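Local coordinates for N5-carboxyaminoimidazole ribonucleotide synthetase (Bacillus anthracis, PDB 3QFF), which probably carboxylates 5-aminoimidazole ribonucleotide with bicarbonate and ATP to give its N5-carboxyamino derivative in purine synthesis, and carries bound ADP here, at residues K195-I200 / V229-T234; K210-A215 / G283-D288; H225-P230 / V316-I321. One frame throughout, in Å; residues are numbered along the deposited sequence.

In the fold
All three contacts gather round one antiparallel sheet, in which strands 195-203, 209-220, 223-229 and 316-322 lie side by side in that order. Contact 1 reaches from strand 195-203 to the loop leaving strand 223-229; contact 2 sets the turn at 283-288 against the broken middle of strand 209-220; contact 3 pairs strand 223-229 with strand 316-322. Their centres lie about 10 to 11 Å apart. Along the chain the segments of contacts 1 and 2 alternate, as do those of contacts 2 and 3, while contacts 1 and 3 share Val229 and Pro230. The sheet thus continues from the ATP-grasp region, where Glu196 holds ADP, into the C-terminal region.

Contact 1: K195-I200 / V229-T234; sequences KEVSVI and VPARIT. With ADP (adenosine-5'-diphosphate), chain C.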
loop_
_atom_site.group_PDB
_atom_site.type_symbol
_atom_site.label_atom_id
_atom_site.label_comp_id
_atom_site.label_asym_id
_atom_site.label_seq_id
_atom_site.Cartn_x
_atom_site.Cartn_y
_atom_site.Cartn_z
ATOM N N LYS A 195 4.573 -30.415 6.250
ATOM C CA LYS A 195 4.211 -29.093 5.712
ATOM C C LYS A 195 5.319 -28.514 4.826
ATOM O O LYS A 195 6.507 -28.734 5.085
ATOM C CB LYS A 195 4.003 -28.095 6.863
ATOM C CG LYS A 195 3.037 -28.528 7.958
ATOM C CD LYS A 195 1.759 -27.779 7.838
ATOM C CE LYS A 195 0.703 -28.264 8.821
ATOM N NZ LYS A 195 -0.634 -28.156 8.168
ATOM N N GLU A 196 4.925 -27.768 3.795
ATOM C CA GLU A 196 5.847 -26.864 3.095
ATOM C C GLU A 196 5.780 -25.467 3.699
ATOM O O GLU A 196 4.690 -24.898 3.862
ATOM C CB GLU A 196 5.545 -26.798 1.611
ATOM C CG GLU A 196 6.049 -27.989 0.848
ATOM C CD GLU A 196 5.916 -27.803 -0.631
ATOM O OE1 GLU A 196 4.794 -27.989 -1.158
ATOM O OE2 GLU A 196 6.936 -27.473 -1.278
ATOM N N VAL A 197 6.941 -24.924 4.059
ATOM C CA VAL A 197 6.987 -23.607 4.684
ATOM C C VAL A 197 7.988 -22.694 3.977
ATOM O O VAL A 197 8.921 -23.170 3.323
ATOM C CB VAL A 197 7.261 -23.666 6.238
ATOM C CG1 VAL A 197 6.217 -24.549 6.951
ATOM C CG2 VAL A 197 8.702 -24.120 6.565
ATOM N N SER A 198 7.775 -21.384 4.085
ATOM C CA SER A 198 8.755 -20.446 3.567
ATOM C C SER A 198 8.935 -19.245 4.484
ATOM O O SER A 198 8.034 -18.891 5.239
ATOM C CB SER A 198 8.414 -20.002 2.144
ATOM O OG SER A 198 7.306 -19.125 2.144
ATOM N N VAL A 199 10.114 -18.635 4.407
ATOM C CA VAL A 199 10.474 -17.456 5.186
ATOM C C VAL A 199 11.104 -16.451 4.215
ATOM O O VAL A 199 11.974 -16.817 3.401
ATOM C CB VAL A 199 11.511 -17.796 6.300
ATOM C CG1 VAL A 199 12.070 -16.522 6.948
ATOM C CG2 VAL A 199 10.897 -18.694 7.375
ATOM N N ILE A 200 10.634 -15.202 4.280
ATOM C CA ILE A 200 11.205 -14.114 3.500
ATOM C C ILE A 200 12.178 -13.397 4.427
ATOM O O ILE A 200 11.795 -12.982 5.529
ATOM C CB ILE A 200 10.138 -13.086 3.013
ATOM C CG1 ILE A 200 8.956 -13.752 2.279
ATOM C CG2 ILE A 200 10.791 -11.979 2.144
ATOM C CD1 ILE A 200 9.284 -14.335 0.926
ATOM N N VAL A 229 -0.490 -17.858 7.425
ATOM C CA VAL A 229 0.395 -17.217 8.377
ATOM C C VAL A 229 -0.415 -16.811 9.613
ATOM O O VAL A 229 -1.398 -16.078 9.489
ATOM C CB VAL A 229 1.070 -15.967 7.760
ATOM C CG1 VAL A 229 2.294 -15.553 8.568
ATOM C CG2 VAL A 229 1.451 -16.221 6.299
ATOM N N PRO A 230 -0.001 -17.261 10.813
ATOM C CA PRO A 230 1.190 -18.063 11.136
ATOM C C PRO A 230 1.091 -19.484 10.587
ATOM O O PRO A 230 -0.000 -20.057 10.532
ATOM C CB PRO A 230 1.200 -18.082 12.676
ATOM C CG PRO A 230 0.252 -16.967 13.094
ATOM C CD PRO A 230 -0.781 -16.938 12.019
ATOM N N ALA A 231 2.215 -20.025 10.127
ATOM C CA ALA A 231 2.259 -21.430 9.700
ATOM C C ALA A 231 1.778 -22.302 10.861
ATOM O O ALA A 231 2.074 -22.016 12.016
ATOM C CB ALA A 231 3.683 -21.824 9.281
ATOM N N ARG A 232 1.021 -23.350 10.558
ATOM C CA ARG A 232 0.475 -24.211 11.598
ATOM C C ARG A 232 1.515 -25.259 12.033
ATOM O O ARG A 232 1.393 -26.453 11.735
ATOM C CB ARG A 232 -0.851 -24.839 11.144
ATOM C CG ARG A 232 -1.944 -23.783 10.845
ATOM C CD ARG A 232 -3.203 -24.370 10.209
ATOM N NE ARG A 232 -2.957 -24.887 8.866
ATOM C CZ ARG A 232 -3.844 -25.564 8.133
ATOM N NH1 ARG A 232 -3.503 -25.985 6.924
ATOM N NH2 ARG A 232 -5.071 -25.821 8.597
ATOM N N ILE A 233 2.546 -24.780 12.727
ATOM C CA ILE A 233 3.675 -25.605 13.136
ATOM C C ILE A 233 4.069 -25.254 14.570
ATOM O O ILE A 233 3.651 -24.219 15.090
ATOM C CB ILE A 233 4.903 -25.432 12.171
ATOM C CG1 ILE A 233 5.376 -23.970 12.140
ATOM C CG2 ILE A 233 4.577 -25.941 10.757
ATOM C CD1 ILE A 233 6.520 -23.698 11.196
ATOM N N THR A 234 4.870 -26.115 15.206
ATOM C CA THR A 234 5.331 -25.869 16.575
ATOM C C THR A 234 6.217 -24.632 16.653
ATOM O O THR A 234 6.835 -24.227 15.656
ATOM C CB THR A 234 6.129 -27.064 17.141
ATOM O OG1 THR A 234 7.346 -27.227 16.397
ATOM C CG2 THR A 234 5.306 -28.365 17.069
HETATM P PB ADP C . 9.661 -26.012 -8.649
HETATM O O1B ADP C . 9.001 -26.366 -9.962
HETATM O O2B ADP C . 10.980 -25.291 -8.827
HETATM O O3B ADP C . 8.718 -25.365 -7.662
HETATM P PA ADP C . 10.345 -27.822 -6.467
HETATM O O1A ADP C . 9.866 -26.708 -5.559
HETATM O O2A ADP C . 11.754 -28.354 -6.340
HETATM O O3A ADP C . 10.070 -27.454 -8.024
HETATM O "O5'" ADP C . 9.376 -29.085 -6.241
HETATM C "C5'" ADP C . 7.998 -28.999 -6.599
HETATM C "C4'" ADP C . 7.169 -29.792 -5.601
HETATM O "O4'" ADP C . 7.608 -31.152 -5.597
HETATM C "C3'" ADP C . 7.339 -29.275 -4.181
HETATM O "O3'" ADP C . 6.288 -28.369 -3.833
HETATM C "C2'" ADP C . 7.320 -30.525 -3.324
HETATM O "O2'" ADP C . 5.997 -30.760 -2.835
HETATM C "C1'" ADP C . 7.705 -31.659 -4.262
HETATM N N9 ADP C . 9.099 -32.104 -3.983
HETATM C C8 ADP C . 10.216 -31.631 -4.576
HETATM N N7 ADP C . 11.326 -32.248 -4.098
HETATM C C5 ADP C . 10.928 -33.142 -3.178
HETATM C C6 ADP C . 11.593 -34.128 -2.288
HETATM N N6 ADP C . 12.941 -34.283 -2.292
HETATM N N1 ADP C . 10.801 -34.867 -1.472
HETATM C C2 ADP C . 9.462 -34.727 -1.453
HETATM N N3 ADP C . 8.799 -33.854 -2.232
HETATM C C4 ADP C . 9.460 -33.049 -3.104
#
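Lys195 reaches over the loop at Arg232, its CE 3.5 Å from Arg232 O and its CG 4.1 Å from Ile233 CG2. The lysine chain bends at chi2 (-106°), which places CD, and again at chi4, which places NZ near the guanidinium. The lysine and arginine side chains cross at about a right angle, and two like charges end up close, Lys195 NZ 3.8 Å from Arg232 NH1. Glu216 OE2 forms salt bridges to both and probably offsets the repulsion; Arg232 NH2 has a further carboxylate in Glu366. Two residues along the strand, Val197 CG1 packs on Ile233 CD1 at 4.3 Å and on Ala231 CB at 4.4 Å. The loop runs from strand 223-229 to helix 235-251 and bends through an inverse gamma turn centred on Arg232, closed by a weak bond from Ile233 N to Ala231 O. Strand 195-203 lies in the ATP-grasp region of the large antiparallel sheet, and on it, next to Lys195, Glu196 binds the nucleotide. Glu196 OE2 accepts from ADP O3' at 2.8 Å, and OE1 takes a weak bond from O2' at 3.5 Å. Further out, Thr234 OG1 caps helix 235-251 at Leu237 N.

Contact 2: K210-A215 / G283-D288; sequences KVFPVA and GHYTQD
A type I beta turn from Gly283 to Thr286, leading into helix 286-289 of the ATP-grasp region, presents Tyr285 and Thr286 to the irregular middle of strand 209-220, where Phe212, Pro213 and Ala215 meet them. Thr286 CG2 lies over one face of the Phe212 ring, 3.8 Å from its centroid and 27° off the normal, a CH-pi contact displaced toward the CD2-CE2 side. The two side chains cross at about a right angle. With Thr286 OG1 set between the backbone N and the carbonyl carbon (chi1 58°), the hydroxyl turns back to its own turn and the methyl is left to meet the ring. OG1 donates to Gly283 O at 2.6 Å, nearly in line with that carbonyl, which also accepts from Thr286 N at 3.1 Å; Gln294 N is a further partner of OG1.

Tyr285 brings its phenol to the backbone of the bend. Tyr285 OH comes within 2.9 Å of Pro213 O and also touches Pro213 CD and Phe212 CB. Ala215 CB approaches the Tyr285 ring at CE1, 4.1 Å away. Thr286 CG2 also overlies one face of the Tyr285 ring, off toward its rim, and so touches both aromatic rings. Phe212 also packs on Ile200 of strand 195-203 and on Gln297 of helix 294-303.

The contact is thus mostly apolar: the threonine methyl serves the rings, while the hydroxyl gives its proton to Gly283 O, which Thr286 N also serves. The OG1 bond helps fix the rotation of the Thr286 side chain and so keeps its methyl over Phe212, while the N bond closes the turn.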
loop_
_atom_site.group_PDB
_atom_site.type_symbol
_atom_site.label_atom_id
_atom_site.label_comp_id
_atom_site.label_asym_id
_atom_site.label_seq_id
_atom_site.Cartn_x
_atom_site.Cartn_y
_atom_site.Cartn_z
ATOM N N LYS A 210 16.061 -8.176 8.440
ATOM C CA LYS A 210 14.738 -8.408 9.012
ATOM C C LYS A 210 14.236 -9.711 8.444
ATOM O O LYS A 210 14.522 -10.037 7.294
ATOM C CB LYS A 210 13.749 -7.289 8.662
ATOM C CG LYS A 210 14.026 -5.911 9.270
ATOM C CD LYS A 210 13.707 -5.820 10.760
ATOM C CE LYS A 210 14.258 -4.502 11.273
ATOM N NZ LYS A 210 14.169 -4.380 12.734
ATOM N N VAL A 211 13.468 -10.445 9.245
ATOM C CA VAL A 211 12.874 -11.698 8.804
ATOM C C VAL A 211 11.357 -11.616 8.995
ATOM O O VAL A 211 10.859 -11.123 10.027
ATOM C CB VAL A 211 13.454 -12.910 9.566
ATOM C CG1 VAL A 211 13.071 -14.221 8.890
ATOM C CG2 VAL A 211 14.969 -12.800 9.641
ATOM N N PHE A 212 10.630 -12.063 7.988
ATOM C CA PHE A 212 9.182 -12.162 8.077
ATOM C C PHE A 212 8.765 -13.461 8.763
ATOM O O PHE A 212 9.580 -14.378 8.888
ATOM C CB PHE A 212 8.561 -12.075 6.686
ATOM C CG PHE A 212 8.472 -10.684 6.169
ATOM C CD1 PHE A 212 9.419 -10.211 5.250
ATOM C CD2 PHE A 212 7.466 -9.835 6.612
ATOM C CE1 PHE A 212 9.330 -8.904 4.750
ATOM C CE2 PHE A 212 7.370 -8.522 6.115
ATOM C CZ PHE A 212 8.299 -8.060 5.185
ATOM N N PRO A 213 7.506 -13.534 9.228
ATOM C CA PRO A 213 7.055 -14.756 9.919
ATOM C C PRO A 213 7.003 -15.947 8.967
ATOM O O PRO A 213 6.841 -15.762 7.750
ATOM C CB PRO A 213 5.630 -14.412 10.405
ATOM C CG PRO A 213 5.472 -12.936 10.230
ATOM C CD PRO A 213 6.477 -12.481 9.202
ATOM N N VAL A 214 7.113 -17.153 9.516
ATOM C CA VAL A 214 7.009 -18.368 8.732
ATOM C C VAL A 214 5.607 -18.537 8.121
ATOM O O VAL A 214 4.607 -18.477 8.823
ATOM C CB VAL A 214 7.355 -19.641 9.556
ATOM C CG1 VAL A 214 7.401 -20.859 8.636
ATOM C CG2 VAL A 214 8.688 -19.486 10.324
ATOM N N ALA A 215 5.560 -18.783 6.814
ATOM C CA ALA A 215 4.301 -19.049 6.123
ATOM C C ALA A 215 4.232 -20.525 5.756
ATOM O O ALA A 215 5.219 -21.098 5.303
ATOM C CB ALA A 215 4.195 -18.210 4.865
ATOM N N GLY A 283 5.193 -14.521 -0.167
ATOM C CA GLY A 283 5.288 -13.327 0.672
ATOM C C GLY A 283 4.234 -12.256 0.402
ATOM O O GLY A 283 4.263 -11.183 1.013
ATOM N N HIS A 284 3.300 -12.517 -0.510
ATOM C CA HIS A 284 2.259 -11.513 -0.820
ATOM C C HIS A 284 1.347 -11.199 0.367
ATOM O O HIS A 284 0.779 -10.094 0.450
ATOM C CB HIS A 284 1.398 -11.952 -2.015
ATOM C CG HIS A 284 2.133 -12.013 -3.318
ATOM N ND1 HIS A 284 3.372 -11.440 -3.510
ATOM C CD2 HIS A 284 1.770 -12.538 -4.515
ATOM C CE1 HIS A 284 3.757 -11.638 -4.758
ATOM N NE2 HIS A 284 2.799 -12.296 -5.391
ATOM N N TYR A 285 1.203 -12.168 1.277
ATOM C CA TYR A 285 0.450 -11.932 2.515
ATOM C C TYR A 285 0.913 -10.681 3.264
ATOM O O TYR A 285 0.118 -10.053 3.955
ATOM C CB TYR A 285 0.541 -13.143 3.455
ATOM C CG TYR A 285 1.851 -13.268 4.203
ATOM C CD1 TYR A 285 2.924 -13.989 3.670
ATOM C CD2 TYR A 285 2.005 -12.692 5.470
ATOM C CE1 TYR A 285 4.125 -14.122 4.374
ATOM C CE2 TYR A 285 3.194 -12.809 6.174
ATOM C CZ TYR A 285 4.246 -13.532 5.626
ATOM O OH TYR A 285 5.408 -13.634 6.337
ATOM N N THR A 286 2.197 -10.338 3.141
ATOM C CA THR A 286 2.779 -9.227 3.902
ATOM C C THR A 286 2.158 -7.869 3.544
ATOM O O THR A 286 2.244 -6.932 4.332
ATOM C CB THR A 286 4.299 -9.088 3.678
ATOM O OG1 THR A 286 4.566 -8.888 2.276
ATOM C CG2 THR A 286 5.031 -10.319 4.186
ATOM N N GLN A 287 1.570 -7.769 2.352
ATOM C CA GLN A 287 0.959 -6.524 1.877
ATOM C C GLN A 287 -0.175 -6.048 2.757
ATOM O O GLN A 287 -0.427 -4.850 2.848
ATOM C CB GLN A 287 0.391 -6.708 0.470
ATOM C CG GLN A 287 1.427 -6.663 -0.643
ATOM C CD GLN A 287 0.762 -6.714 -1.990
ATOM O OE1 GLN A 287 -0.044 -7.620 -2.279
ATOM N NE2 GLN A 287 1.057 -5.727 -2.816
ATOM N N ASP A 288 -0.897 -6.991 3.356
ATOM C CA ASP A 288 -2.058 -6.633 4.167
ATOM C C ASP A 288 -1.919 -7.003 5.642
ATOM O O ASP A 288 -2.572 -6.407 6.493
ATOM C CB ASP A 288 -3.336 -7.216 3.535
ATOM C CG ASP A 288 -3.608 -6.637 2.149
ATOM O OD1 ASP A 288 -3.818 -5.404 2.057
ATOM O OD2 ASP A 288 -3.592 -7.398 1.149
#

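Contact 3: H225-P230 / V316-I321; sequences HESIVP and VVMVNI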
loop_
_atom_site.group_PDB
_atom_site.type_symbol
_atom_site.label_atom_id
_atom_site.label_comp_id
_atom_site.label_asym_id
_atom_site.label_seq_id
_atom_site.Cartn_x
_atom_site.Cartn_y
_atom_site.Cartn_z
ATOM N N HIS A 225 -1.048 -22.290 -4.184
ATOM C CA HIS A 225 -2.489 -22.113 -4.026
ATOM C C HIS A 225 -2.746 -21.142 -2.870
ATOM O O HIS A 225 -3.307 -20.068 -3.084
ATOM C CB HIS A 225 -3.174 -23.474 -3.789
ATOM C CG HIS A 225 -4.601 -23.381 -3.334
ATOM N ND1 HIS A 225 -5.540 -22.591 -3.963
ATOM C CD2 HIS A 225 -5.253 -24.003 -2.322
ATOM C CE1 HIS A 225 -6.701 -22.708 -3.341
ATOM N NE2 HIS A 225 -6.555 -23.562 -2.344
ATOM N N GLU A 226 -2.312 -21.532 -1.669
ATOM C CA GLU A 226 -2.493 -20.764 -0.437
ATOM C C GLU A 226 -1.201 -20.612 0.373
ATOM O O GLU A 226 -0.378 -21.537 0.420
ATOM C CB GLU A 226 -3.544 -21.422 0.454
ATOM C CG GLU A 226 -4.971 -21.201 -0.027
ATOM C CD GLU A 226 -6.007 -21.994 0.757
ATOM O OE1 GLU A 226 -5.663 -23.068 1.315
ATOM O OE2 GLU A 226 -7.172 -21.541 0.802
ATOM N N SER A 227 -1.038 -19.445 1.003
ATOM C CA SER A 227 -0.055 -19.248 2.072
ATOM C C SER A 227 -0.783 -18.899 3.361
ATOM O O SER A 227 -1.666 -18.028 3.387
ATOM C CB SER A 227 0.949 -18.143 1.750
ATOM O OG SER A 227 1.614 -18.427 0.548
ATOM N N ILE A 228 -0.399 -19.570 4.431
ATOM C CA ILE A 228 -1.097 -19.441 5.696
ATOM C C ILE A 228 -0.122 -18.936 6.738
ATOM O O ILE A 228 0.936 -19.527 6.927
ATOM C CB ILE A 228 -1.636 -20.800 6.157
ATOM C CG1 ILE A 228 -2.537 -21.437 5.087
ATOM C CG2 ILE A 228 -2.338 -20.657 7.499
ATOM C CD1 ILE A 228 -2.746 -22.988 5.289
ATOM N N VAL A 229 -0.490 -17.858 7.425
ATOM C CA VAL A 229 0.395 -17.217 8.377
ATOM C C VAL A 229 -0.415 -16.811 9.613
ATOM O O VAL A 229 -1.398 -16.078 9.489
ATOM C CB VAL A 229 1.070 -15.967 7.760
ATOM C CG1 VAL A 229 2.294 -15.553 8.568
ATOM C CG2 VAL A 229 1.451 -16.221 6.299
ATOM N N PRO A 230 -0.001 -17.261 10.813
ATOM C CA PRO A 230 1.190 -18.063 11.136
ATOM C C PRO A 230 1.091 -19.484 10.587
ATOM O O PRO A 230 -0.000 -20.057 10.532
ATOM C CB PRO A 230 1.200 -18.082 12.676
ATOM C CG PRO A 230 0.252 -16.967 13.094
ATOM C CD PRO A 230 -0.781 -16.938 12.019
ATOM N N VAL A 316 -3.539 -14.392 8.406
ATOM C CA VAL A 316 -3.891 -14.203 7.008
ATOM C C VAL A 316 -3.799 -15.504 6.216
ATOM O O VAL A 316 -2.938 -16.361 6.476
ATOM C CB VAL A 316 -3.005 -13.070 6.351
ATOM C CG1 VAL A 316 -1.504 -13.357 6.552
ATOM C CG2 VAL A 316 -3.333 -12.866 4.839
ATOM N N VAL A 317 -4.705 -15.660 5.261
ATOM C CA VAL A 317 -4.556 -16.676 4.221
ATOM C C VAL A 317 -4.513 -15.952 2.901
ATOM O O VAL A 317 -5.489 -15.287 2.511
ATOM C CB VAL A 317 -5.728 -17.715 4.221
ATOM C CG1 VAL A 317 -5.640 -18.655 3.024
ATOM C CG2 VAL A 317 -5.704 -18.513 5.518
ATOM N N MET A 318 -3.380 -16.065 2.212
ATOM C CA MET A 318 -3.290 -15.576 0.857
ATOM C C MET A 318 -3.777 -16.676 -0.071
ATOM O O MET A 318 -3.384 -17.842 0.096
ATOM C CB MET A 318 -1.854 -15.204 0.485
ATOM C CG MET A 318 -1.797 -14.573 -0.909
ATOM S SD MET A 318 -0.445 -15.099 -1.944
ATOM C CE MET A 318 -0.818 -16.839 -2.235
ATOM N N VAL A 319 -4.658 -16.325 -1.009
ATOM C CA VAL A 319 -5.062 -17.271 -2.050
ATOM C C VAL A 319 -4.713 -16.730 -3.422
ATOM O O VAL A 319 -5.037 -15.589 -3.747
ATOM C CB VAL A 319 -6.578 -17.600 -2.016
ATOM C CG1 VAL A 319 -6.837 -18.910 -2.784
ATOM C CG2 VAL A 319 -7.058 -17.750 -0.605
ATOM N N ASN A 320 -4.046 -17.543 -4.236
ATOM C CA ASN A 320 -3.731 -17.138 -5.600
ATOM C C ASN A 320 -4.947 -17.114 -6.522
ATOM O O ASN A 320 -5.804 -17.994 -6.430
ATOM C CB ASN A 320 -2.670 -18.071 -6.220
ATOM C CG ASN A 320 -1.268 -17.493 -6.165
ATOM O OD1 ASN A 320 -1.057 -16.333 -5.797
ATOM N ND2 ASN A 320 -0.294 -18.303 -6.556
ATOM N N ILE A 321 -4.981 -16.110 -7.407
ATOM C CA ILE A 321 -5.991 -15.985 -8.461
ATOM C C ILE A 321 -5.352 -16.247 -9.826
ATOM O O ILE A 321 -4.646 -15.409 -10.385
ATOM C CB ILE A 321 -6.722 -14.610 -8.428
ATOM C CG1 ILE A 321 -7.338 -14.377 -7.043
ATOM C CG2 ILE A 321 -7.798 -14.498 -9.553
ATOM C CD1 ILE A 321 -7.617 -12.917 -6.733
HETATM O O HOH W 1 -5.121 -20.699 -6.421
#
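Val319 CG1, anti to its backbone N (chi1 -161°), comes up beside His225, whose CG is also anti to N (chi1 168°); the side chains point the same way, and CG1 stands 3.8 Å from His225 CE1. On the same face, Glu226 crosses Val317, OE2 lying 4.0 Å from Val317 CG1, and Glu226 CG lies over one face of the His225 ring, toward its rim. The opposite face carries Val229 CB against Val316 CG1 at 3.9 Å and the Met318 methyl CE near Ser227 OG, which is bonded to Asn217.

These strands pair nearly antiparallel, joining the ATP-grasp region to the C-terminal region in one sheet. Ser227 with Met318 and Val229 with Val316 are hydrogen-bonded pairs, with Met318 N to Ser227 O at 2.9 Å. Asn320 N reaches His225 O at 2.9 Å and 173°, the straightest of the five bonds. His225 and Glu226 both face Ile218 in a classic beta bulge toward strand 209-220. A water spans His225 ND1 and Asn320 O, donating to the latter at 2.8 Å. Backbone bonding thus joins the two regions in a buried seam, and the water adds a second, side-chain-to-backbone link between His225 and Asn320.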